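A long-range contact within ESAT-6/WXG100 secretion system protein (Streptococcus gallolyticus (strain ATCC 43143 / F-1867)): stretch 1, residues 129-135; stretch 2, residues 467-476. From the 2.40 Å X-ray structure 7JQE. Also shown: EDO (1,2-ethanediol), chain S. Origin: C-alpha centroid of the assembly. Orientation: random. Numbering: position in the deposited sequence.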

# COMPACT_ATOMS: atom_id res chain seq x y z
N LYS A 129 12.28 -49.92 -0.64
CA LYS A 129 11.36 -48.87 -0.23
C LYS A 129 12.09 -47.77 0.53
O LYS A 129 11.74 -46.58 0.40
CB LYS A 129 10.23 -49.45 0.62
CG LYS A 129 9.35 -50.43 -0.14
CD LYS A 129 8.18 -50.92 0.70
CE LYS A 129 7.44 -52.05 -0.01
NZ LYS A 129 6.22 -52.49 0.73
N VAL A 130 13.09 -48.13 1.33
CA VAL A 130 13.87 -47.11 2.02
C VAL A 130 14.62 -46.24 1.02
O VAL A 130 14.73 -45.02 1.19
CB VAL A 130 14.84 -47.76 3.04
CG1 VAL A 130 15.94 -46.79 3.43
CG2 VAL A 130 14.07 -48.22 4.27
N SER A 131 15.12 -46.84 -0.06
CA SER A 131 15.87 -46.08 -1.06
C SER A 131 14.97 -45.11 -1.81
O SER A 131 15.39 -44.00 -2.15
CB SER A 131 16.57 -47.03 -2.02
OG SER A 131 17.42 -46.33 -2.92
N ASN A 132 13.73 -45.52 -2.10
CA ASN A 132 12.80 -44.64 -2.81
C ASN A 132 12.40 -43.45 -1.94
O ASN A 132 12.26 -42.33 -2.44
CB ASN A 132 11.57 -45.42 -3.26
CG ASN A 132 11.81 -46.21 -4.53
OD1 ASN A 132 12.36 -45.70 -5.50
ND2 ASN A 132 11.41 -47.48 -4.52
N GLN A 133 12.21 -43.67 -0.64
CA GLN A 133 11.79 -42.59 0.25
C GLN A 133 12.83 -41.48 0.31
O GLN A 133 12.50 -40.30 0.18
CB GLN A 133 11.52 -43.14 1.65
CG GLN A 133 10.19 -43.87 1.82
CD GLN A 133 9.03 -42.92 2.01
OE1 GLN A 133 8.88 -42.31 3.07
NE2 GLN A 133 8.20 -42.79 0.98
N TYR A 134 14.10 -41.85 0.50
CA TYR A 134 15.15 -40.89 0.81
C TYR A 134 15.98 -40.47 -0.40
O TYR A 134 16.46 -39.34 -0.44
CB TYR A 134 16.09 -41.46 1.88
CG TYR A 134 15.45 -41.65 3.23
CD1 TYR A 134 14.76 -42.81 3.54
CD2 TYR A 134 15.54 -40.67 4.21
CE1 TYR A 134 14.17 -42.99 4.78
CE2 TYR A 134 14.96 -40.83 5.45
CZ TYR A 134 14.27 -42.00 5.74
OH TYR A 134 13.70 -42.17 6.98
N PHE A 135 16.16 -41.35 -1.38
CA PHE A 135 17.03 -41.07 -2.51
C PHE A 135 16.28 -40.81 -3.80
O PHE A 135 16.89 -40.36 -4.77
CB PHE A 135 18.02 -42.23 -2.72
CG PHE A 135 18.87 -42.53 -1.52
CD1 PHE A 135 19.27 -41.52 -0.66
CD2 PHE A 135 19.27 -43.83 -1.24
CE1 PHE A 135 20.05 -41.80 0.45
CE2 PHE A 135 20.05 -44.12 -0.14
CZ PHE A 135 20.44 -43.10 0.71
C1 EDO S . 17.18 -35.80 10.57
O1 EDO S . 16.21 -36.43 9.72
C2 EDO S . 16.50 -35.23 11.81
O2 EDO S . 15.86 -36.29 12.54
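Stretch 2 467-476: NFKESGVTLY

The centre of the contact is the ring of Tyr134, laid against the backbone of Gly472. The two CA atoms, Tyr134 CA and Gly472 CA, are 5.3 Å apart, a spacing that is possible because the glycine has no side chain: a CB in ideal position on Gly472 would point toward stretch 1 and lie 2.5 Å from Tyr134 CB, a clash, and 3.2 Å from Phe135 CE1. Instead, Gly472 CA sits over one face of the tyrosine ring in a CH-pi contact, 3.5 Å from Tyr134 CG. With chi1 in the m well, Tyr134 enters a hole of stretch 2 formed by Phe468, Ser471, Gly472 and Leu475, and it has the largest area covered of any residue in the contact.

Stretch 2 is helical throughout, residues 467-476 forming part of a longer helix; within the stretch its i to i-4 backbone hydrogen bonds run from Ser471 N to Asn467 O (3.0 Å) through to Tyr476 N to Gly472 O (2.7 Å). It runs nearly antiparallel to the helix of stretch 1, with 169° between their N-to-C directions and axes approaching to 9.1 Å. Consequently the later residues of stretch 2 meet the earlier residues of stretch 1: one helical turn from the Tyr134-Gly472 pair, Val130 CA is 6.7 Å from Tyr476 CA.

Aromatic packing extends the centre toward the start of stretch 2. The CA-to-CB bond of Phe468 points sideways, but with chi1 t its ring comes nearer and forms an offset stack with Tyr134, the planes inclined at 30° and Tyr134 CD2 3.6 Å from Phe468 CZ. Gln133 O lies at the edge of the same phenylalanine ring, 3.8 Å from Phe468 CE2. In the other direction, Leu475 CD1 approaches Tyr134 CZ to 3.8 Å, while Leu475 CB packs at 4.1 Å against Val130 CG1.

Phe135 makes a second knob, its ring set among Lys469, Gly472, Val473 and Tyr476. Phe135 CZ is 3.7 Å from Gly472 C and 3.8 Å from Val473 CG2, so this ring meets both backbone and side chain of stretch 2. Phe135 CE2 lies 4.1 Å from Tyr476 CB, and the two rings are oblique to each other. The Tyr476 ring also reaches back along stretch 1, where its CE1 is 3.6 Å from Ser131 CB.

Toward the periphery the contact becomes more polar, yet no hydrogen bond joins the two stretches, which bury 525 Å² between them, both sides summed, chiefly around aromatic and aliphatic side chains. Tyr134 OH passes 3.5 Å from Leu475 CD1 and finds its hydrogen-bonding partner elsewhere in the structure. Ser471 CB touches Tyr134 CE2 at 3.9 Å, whereas Ser471 OG hydrogen-bonds O1 of the 1,2-ethanediol, probably a remnant of the crystallisation liquor, at 3.1 Å. Farther out, Thr474 OG1 donates to Glu470 O (2.9 Å) within its own helix, and neither Thr474 nor Glu470 contacts stretch 1.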

# COMPACT_ATOMS: atom_id res chain seq x y z
N ASN A 467 20.63 -33.46 6.32
CA ASN A 467 20.21 -34.35 7.39
C ASN A 467 19.29 -35.45 6.88
O ASN A 467 19.33 -36.59 7.38
CB ASN A 467 19.54 -33.55 8.51
CG ASN A 467 20.53 -32.73 9.31
OD1 ASN A 467 21.73 -33.03 9.33
ND2 ASN A 467 20.04 -31.71 10.00
N PHE A 468 18.45 -35.14 5.89
CA PHE A 468 17.62 -36.17 5.28
C PHE A 468 18.48 -37.20 4.55
O PHE A 468 18.25 -38.41 4.67
CB PHE A 468 16.61 -35.53 4.32
CG PHE A 468 15.47 -36.42 3.93
CD1 PHE A 468 14.52 -36.80 4.87
CD2 PHE A 468 15.31 -36.85 2.62
CE1 PHE A 468 13.45 -37.61 4.51
CE2 PHE A 468 14.25 -37.65 2.26
CZ PHE A 468 13.32 -38.03 3.21
N LYS A 469 19.47 -36.72 3.80
CA LYS A 469 20.41 -37.62 3.15
C LYS A 469 21.12 -38.50 4.18
O LYS A 469 21.32 -39.70 3.95
CB LYS A 469 21.42 -36.81 2.34
CG LYS A 469 22.37 -37.62 1.48
CD LYS A 469 23.49 -36.75 0.91
CE LYS A 469 24.34 -37.52 -0.08
NZ LYS A 469 25.45 -36.70 -0.62
N GLU A 470 21.48 -37.92 5.33
CA GLU A 470 22.20 -38.68 6.35
C GLU A 470 21.32 -39.75 6.97
O GLU A 470 21.80 -40.84 7.30
CB GLU A 470 22.74 -37.73 7.42
CG GLU A 470 24.23 -37.44 7.30
CD GLU A 470 24.68 -36.29 8.19
OE1 GLU A 470 24.39 -35.13 7.85
OE2 GLU A 470 25.32 -36.56 9.23
N SER A 471 20.03 -39.47 7.15
CA SER A 471 19.12 -40.47 7.70
C SER A 471 18.97 -41.64 6.74
O SER A 471 19.03 -42.81 7.14
CB SER A 471 17.76 -39.85 8.01
OG SER A 471 17.86 -38.96 9.11
N GLY A 472 18.76 -41.35 5.45
CA GLY A 472 18.62 -42.42 4.48
C GLY A 472 19.86 -43.28 4.36
O GLY A 472 19.78 -44.51 4.27
N VAL A 473 21.04 -42.64 4.35
CA VAL A 473 22.28 -43.39 4.20
C VAL A 473 22.49 -44.31 5.39
O VAL A 473 22.92 -45.47 5.23
CB VAL A 473 23.47 -42.42 4.02
CG1 VAL A 473 24.78 -43.16 4.13
CG2 VAL A 473 23.37 -41.72 2.68
N THR A 474 22.20 -43.83 6.60
CA THR A 474 22.33 -44.69 7.78
C THR A 474 21.39 -45.88 7.70
O THR A 474 21.80 -47.03 7.92
CB THR A 474 22.06 -43.88 9.05
OG1 THR A 474 22.97 -42.77 9.12
CG2 THR A 474 22.25 -44.75 10.28
N LEU A 475 20.12 -45.63 7.38
CA LEU A 475 19.17 -46.73 7.24
C LEU A 475 19.59 -47.68 6.13
O LEU A 475 19.62 -48.90 6.32
CB LEU A 475 17.76 -46.19 7.00
CG LEU A 475 17.09 -45.52 8.20
CD1 LEU A 475 15.76 -44.87 7.82
CD2 LEU A 475 16.90 -46.54 9.32
N TYR A 476 19.92 -47.14 4.96
CA TYR A 476 20.31 -47.99 3.84
C TYR A 476 21.58 -48.78 4.17
O TYR A 476 21.67 -49.97 3.85
CB TYR A 476 20.51 -47.15 2.58
CG TYR A 476 20.46 -47.96 1.30
CD1 TYR A 476 19.25 -48.19 0.64
CD2 TYR A 476 21.61 -48.51 0.76
CE1 TYR A 476 19.20 -48.94 -0.52
CE2 TYR A 476 21.57 -49.27 -0.40
CZ TYR A 476 20.36 -49.48 -1.03
OH TYR A 476 20.32 -50.24 -2.19